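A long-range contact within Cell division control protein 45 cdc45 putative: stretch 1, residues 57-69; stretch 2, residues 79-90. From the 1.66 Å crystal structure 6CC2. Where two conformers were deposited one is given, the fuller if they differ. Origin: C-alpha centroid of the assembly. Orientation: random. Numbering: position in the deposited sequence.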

# COMPACT_ATOMS: atom_id res chain seq x y z
N PRO A 57 -8.42 9.68 -10.06
CA PRO A 57 -7.73 9.35 -8.79
C PRO A 57 -8.38 10.09 -7.63
O PRO A 57 -8.45 11.31 -7.63
N VAL A 58 -8.86 9.33 -6.64
CA VAL A 58 -9.54 9.92 -5.48
C VAL A 58 -8.77 9.59 -4.22
O VAL A 58 -8.33 8.45 -4.03
N ASN A 59 -8.64 10.60 -3.36
CA ASN A 59 -7.91 10.49 -2.10
C ASN A 59 -8.82 10.37 -0.88
O ASN A 59 -8.32 10.03 0.20
N ASN A 60 -10.11 10.64 -1.02
CA ASN A 60 -11.08 10.53 0.07
C ASN A 60 -12.47 10.53 -0.54
O ASN A 60 -12.64 10.74 -1.74
N TYR A 61 -13.48 10.32 0.31
CA TYR A 61 -14.84 10.23 -0.21
C TYR A 61 -15.44 11.58 -0.55
O TYR A 61 -16.39 11.65 -1.36
N GLU A 62 -14.92 12.67 0.03
CA GLU A 62 -15.38 13.99 -0.36
C GLU A 62 -15.05 14.26 -1.82
O GLU A 62 -15.89 14.80 -2.56
N THR A 63 -13.82 13.95 -2.23
CA THR A 63 -13.42 14.13 -3.62
C THR A 63 -14.24 13.24 -4.54
O THR A 63 -14.77 13.71 -5.58
N LEU A 64 -14.37 11.97 -4.18
CA LEU A 64 -15.20 11.05 -4.96
C LEU A 64 -16.59 11.64 -5.17
O LEU A 64 -17.08 11.70 -6.30
N SER A 65 -17.22 12.11 -4.10
CA SER A 65 -18.58 12.64 -4.20
C SER A 65 -18.63 13.88 -5.08
O SER A 65 -19.55 14.04 -5.88
N ARG A 66 -17.62 14.76 -4.96
CA ARG A 66 -17.63 16.00 -5.73
C ARG A 66 -17.46 15.74 -7.22
O ARG A 66 -18.16 16.34 -8.04
N VAL A 67 -16.52 14.86 -7.59
CA VAL A 67 -16.33 14.57 -9.01
C VAL A 67 -17.56 13.86 -9.58
O VAL A 67 -18.02 14.17 -10.68
N PHE A 68 -18.09 12.88 -8.83
CA PHE A 68 -19.30 12.18 -9.27
C PHE A 68 -20.41 13.18 -9.57
O PHE A 68 -21.00 13.16 -10.66
N LYS A 69 -20.66 14.12 -8.65
CA LYS A 69 -21.72 15.09 -8.86
C LYS A 69 -21.45 15.96 -10.08
O LYS A 69 -22.36 16.26 -10.86
N THR A 79 -21.00 4.62 -17.14
CA THR A 79 -20.67 3.61 -16.16
C THR A 79 -19.56 4.17 -15.29
O THR A 79 -18.65 4.85 -15.79
N VAL A 80 -19.61 3.88 -13.99
CA VAL A 80 -18.51 4.20 -13.08
C VAL A 80 -18.08 2.92 -12.37
O VAL A 80 -18.91 2.08 -12.02
N PHE A 81 -16.77 2.78 -12.19
CA PHE A 81 -16.17 1.77 -11.34
C PHE A 81 -15.50 2.48 -10.17
O PHE A 81 -14.77 3.44 -10.38
N PHE A 82 -15.76 2.00 -8.96
CA PHE A 82 -15.06 2.43 -7.76
C PHE A 82 -14.10 1.32 -7.38
O PHE A 82 -14.52 0.17 -7.16
N ILE A 83 -12.80 1.64 -7.35
CA ILE A 83 -11.75 0.64 -7.16
C ILE A 83 -11.10 0.82 -5.79
O ILE A 83 -10.49 1.86 -5.51
N ASP A 84 -11.20 -0.23 -4.97
CA ASP A 84 -10.62 -0.33 -3.62
C ASP A 84 -11.17 0.73 -2.68
O ASP A 84 -10.55 1.10 -1.70
N CYS A 85 -12.38 1.20 -2.96
CA CYS A 85 -13.13 2.06 -2.07
C CYS A 85 -14.62 1.87 -2.36
O CYS A 85 -14.99 1.22 -3.34
N ALA A 86 -15.44 2.41 -1.46
CA ALA A 86 -16.89 2.55 -1.59
C ALA A 86 -17.68 1.31 -1.20
O ALA A 86 -18.86 1.41 -0.87
N GLY A 87 -17.06 0.12 -1.23
CA GLY A 87 -17.82 -1.09 -0.95
C GLY A 87 -18.37 -1.16 0.46
O GLY A 87 -19.42 -1.76 0.68
N SER A 88 -17.68 -0.57 1.43
CA SER A 88 -18.07 -0.69 2.83
C SER A 88 -18.75 0.56 3.38
O SER A 88 -19.02 0.62 4.59
N ILE A 89 -19.07 1.54 2.54
CA ILE A 89 -19.84 2.69 2.98
C ILE A 89 -21.22 2.66 2.31
O ILE A 89 -21.44 1.95 1.34
N ASP A 90 -22.13 3.48 2.83
CA ASP A 90 -23.49 3.58 2.30
C ASP A 90 -23.43 4.47 1.06
O ASP A 90 -23.59 5.69 1.14

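What fills the space between the helix and the strand? Helix 61-69 runs nearly antiparallel to strand 79-83, at 174°, and the two axes come no closer than 12.0 Å; the space between is filled by apolar side chains from both stretches. Leu-64 and Phe-82 meet at its centre, each with its CA-to-CB bond directed toward the other stretch. Leu-64 is in the t rotamer at chi1, with chi2 at 152°, and its CD1 lies over one face of the Phe-82 ring, 4.0 Å from Phe-82 CD1. Phe-82 takes the m rotamer. The same methyl serves a second neighbour, for Leu-64 CD1 is also 3.9 Å from Cys-85 SG, so one leucine bridges the end of the strand and the loop that follows it.

How does the apolar layer continue along the helix? One turn after Leu-64 comes Phe-68, also t at chi1, which lies across from Val-80 in the backbone register. Its ring spans two strand residues. Phe-68 CE1 is 4.1 Å from Val-80 CG2, which sits at the ring edge, near its plane, while Phe-68 CD1 is 4.2 Å from Phe-82 CZ and approaches the edge of the Phe-82 ring. Val-80, in the m rotamer, and Phe-82 point toward the helix, as alternate residues of a strand can; Phe-81 between them is out of reach of stretch 1. On the helix the spacing of 61, 64 and 68 keeps the contacting side chains on one side, while Glu-62, Ser-65, Arg-66 and Lys-69 make no contact with stretch 2.

What does the loop after the strand contribute? Cys-85, in the p rotamer, points toward stretch 1, and its SG lies 4.4 Å from CG2 of Val-58, an m-rotamer valine just ahead of the helix. Ile-89 packs against the Tyr-61 ring: with chi1 p and chi2 t, it lays its CD1 over one face of that ring, 3.5 Å from the centroid and 16° off the ring normal, a CH-pi contact. The closest ring atom, Tyr-61 CE1, is 3.4 Å from Ile-89 CD1. A type I turn from Ala-86 to Ile-89 links the two parts of the loop that meet the tyrosine.

Where does the contact become polar? It does so at the tip of Tyr-61, an m-rotamer side chain that has the largest area covered by the opposing stretch. Its phenol oxygen accepts a hydrogen bond from the backbone, Ala-86 N to Tyr-61 OH at 2.9 Å, with an angle of 158° at the hydrogen. The amide lies at the ring edge, near its plane, so the hydroxyl can meet it while the ring face remains free for Ile-89. Just before this tyrosine in the sequence, Asn-60 caps the helix, its OD1 accepting from Thr-63 N at 2.8 Å.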

# COMPACT_ATOMS: atom_id res chain seq x y z
CB PRO A 57 -6.29 9.81 -9.03
CG PRO A 57 -6.15 9.91 -10.52
CD PRO A 57 -7.52 10.37 -11.00
CB VAL A 58 -11.00 9.42 -5.35
CG1 VAL A 58 -11.84 9.97 -6.50
CG2 VAL A 58 -11.06 7.88 -5.28
CB ASN A 59 -6.99 11.72 -1.93
CG ASN A 59 -7.73 13.05 -2.04
OD1 ASN A 59 -8.64 13.23 -2.87
ND2 ASN A 59 -7.31 14.02 -1.22
CB ASN A 60 -10.88 11.65 1.09
CG ASN A 60 -10.98 13.02 0.47
OD1 ASN A 60 -12.00 13.37 -0.16
ND2 ASN A 60 -9.93 13.84 0.65
CB TYR A 61 -15.75 9.49 0.77
CG TYR A 61 -15.48 8.01 0.80
CD1 TYR A 61 -15.65 7.23 -0.33
CD2 TYR A 61 -15.05 7.39 1.96
CE1 TYR A 61 -15.40 5.88 -0.32
CE2 TYR A 61 -14.80 6.03 1.99
CZ TYR A 61 -14.99 5.27 0.84
OH TYR A 61 -14.71 3.93 0.84
CB GLU A 62 -14.75 15.05 0.54
CG GLU A 62 -14.98 14.84 2.03
CD GLU A 62 -14.41 15.97 2.86
OE1 GLU A 62 -14.35 17.11 2.36
OE2 GLU A 62 -14.01 15.72 4.02
CB THR A 63 -11.93 13.82 -3.77
OG1 THR A 63 -11.18 14.78 -3.02
CG2 THR A 63 -11.51 13.88 -5.24
CB LEU A 64 -15.27 9.69 -4.25
CG LEU A 64 -15.99 8.59 -5.04
CD1 LEU A 64 -15.46 7.20 -4.67
CD2 LEU A 64 -17.48 8.63 -4.82
CB SER A 65 -19.11 12.95 -2.80
OG SER A 65 -20.45 13.41 -2.88
CB ARG A 66 -16.54 16.93 -5.21
CG ARG A 66 -16.93 17.65 -3.92
CD ARG A 66 -15.90 18.71 -3.52
NE ARG A 66 -16.37 19.54 -2.42
CZ ARG A 66 -15.96 19.46 -1.16
NH1 ARG A 66 -15.04 18.56 -0.80
NH2 ARG A 66 -16.46 20.28 -0.24
CB VAL A 67 -15.06 13.74 -9.24
CG1 VAL A 67 -14.97 13.28 -10.69
CG2 VAL A 67 -13.83 14.52 -8.84
CB PHE A 68 -19.73 11.18 -8.21
CG PHE A 68 -20.87 10.27 -8.65
CD1 PHE A 68 -20.62 9.12 -9.37
CD2 PHE A 68 -22.18 10.58 -8.33
CE1 PHE A 68 -21.65 8.28 -9.75
CE2 PHE A 68 -23.22 9.75 -8.72
CZ PHE A 68 -22.96 8.61 -9.43
CB LYS A 69 -21.89 15.95 -7.61
CG LYS A 69 -23.05 16.95 -7.73
CD LYS A 69 -23.12 17.88 -6.54
CE LYS A 69 -24.34 18.79 -6.63
NZ LYS A 69 -24.36 19.81 -5.56
CB THR A 79 -20.19 2.32 -16.82
OG1 THR A 79 -21.19 1.80 -17.68
CG2 THR A 79 -19.87 1.27 -15.78
CB VAL A 80 -18.88 5.29 -12.06
CG1 VAL A 80 -19.27 6.55 -12.78
CG2 VAL A 80 -19.99 4.81 -11.13
CB PHE A 81 -15.11 0.96 -12.10
CG PHE A 81 -15.67 -0.01 -13.06
CD1 PHE A 81 -16.06 0.39 -14.33
CD2 PHE A 81 -15.80 -1.35 -12.71
CE1 PHE A 81 -16.56 -0.53 -15.23
CE2 PHE A 81 -16.31 -2.27 -13.62
CZ PHE A 81 -16.70 -1.85 -14.87
CB PHE A 82 -16.05 2.71 -6.63
CG PHE A 82 -17.05 3.80 -6.94
CD1 PHE A 82 -16.68 4.93 -7.67
CD2 PHE A 82 -18.36 3.69 -6.52
CE1 PHE A 82 -17.60 5.93 -7.95
CE2 PHE A 82 -19.28 4.70 -6.79
CZ PHE A 82 -18.90 5.82 -7.51
CB ILE A 83 -10.71 0.72 -8.29
CG1 ILE A 83 -11.39 0.45 -9.64
CG2 ILE A 83 -9.56 -0.25 -8.05
CD1 ILE A 83 -10.48 0.63 -10.84
CB ASP A 84 -9.08 -0.31 -3.64
CG ASP A 84 -8.46 -1.41 -2.74
OD1 ASP A 84 -9.22 -2.23 -2.18
OD2 ASP A 84 -7.22 -1.45 -2.59
CB CYS A 85 -12.74 3.52 -2.23
SG CYS A 85 -13.03 4.21 -3.88
CB ALA A 86 -17.28 2.93 -3.02
CB SER A 88 -16.86 -1.07 3.68
OG SER A 88 -16.42 -2.37 3.29
CB ILE A 89 -19.12 4.01 2.69
CG1 ILE A 89 -18.97 4.22 1.19
CG2 ILE A 89 -17.76 4.02 3.37
CD1 ILE A 89 -18.58 5.65 0.83
CB ASP A 90 -24.43 4.13 3.37
CG ASP A 90 -25.89 4.08 2.95
OD1 ASP A 90 -26.16 3.85 1.76
OD2 ASP A 90 -26.76 4.27 3.83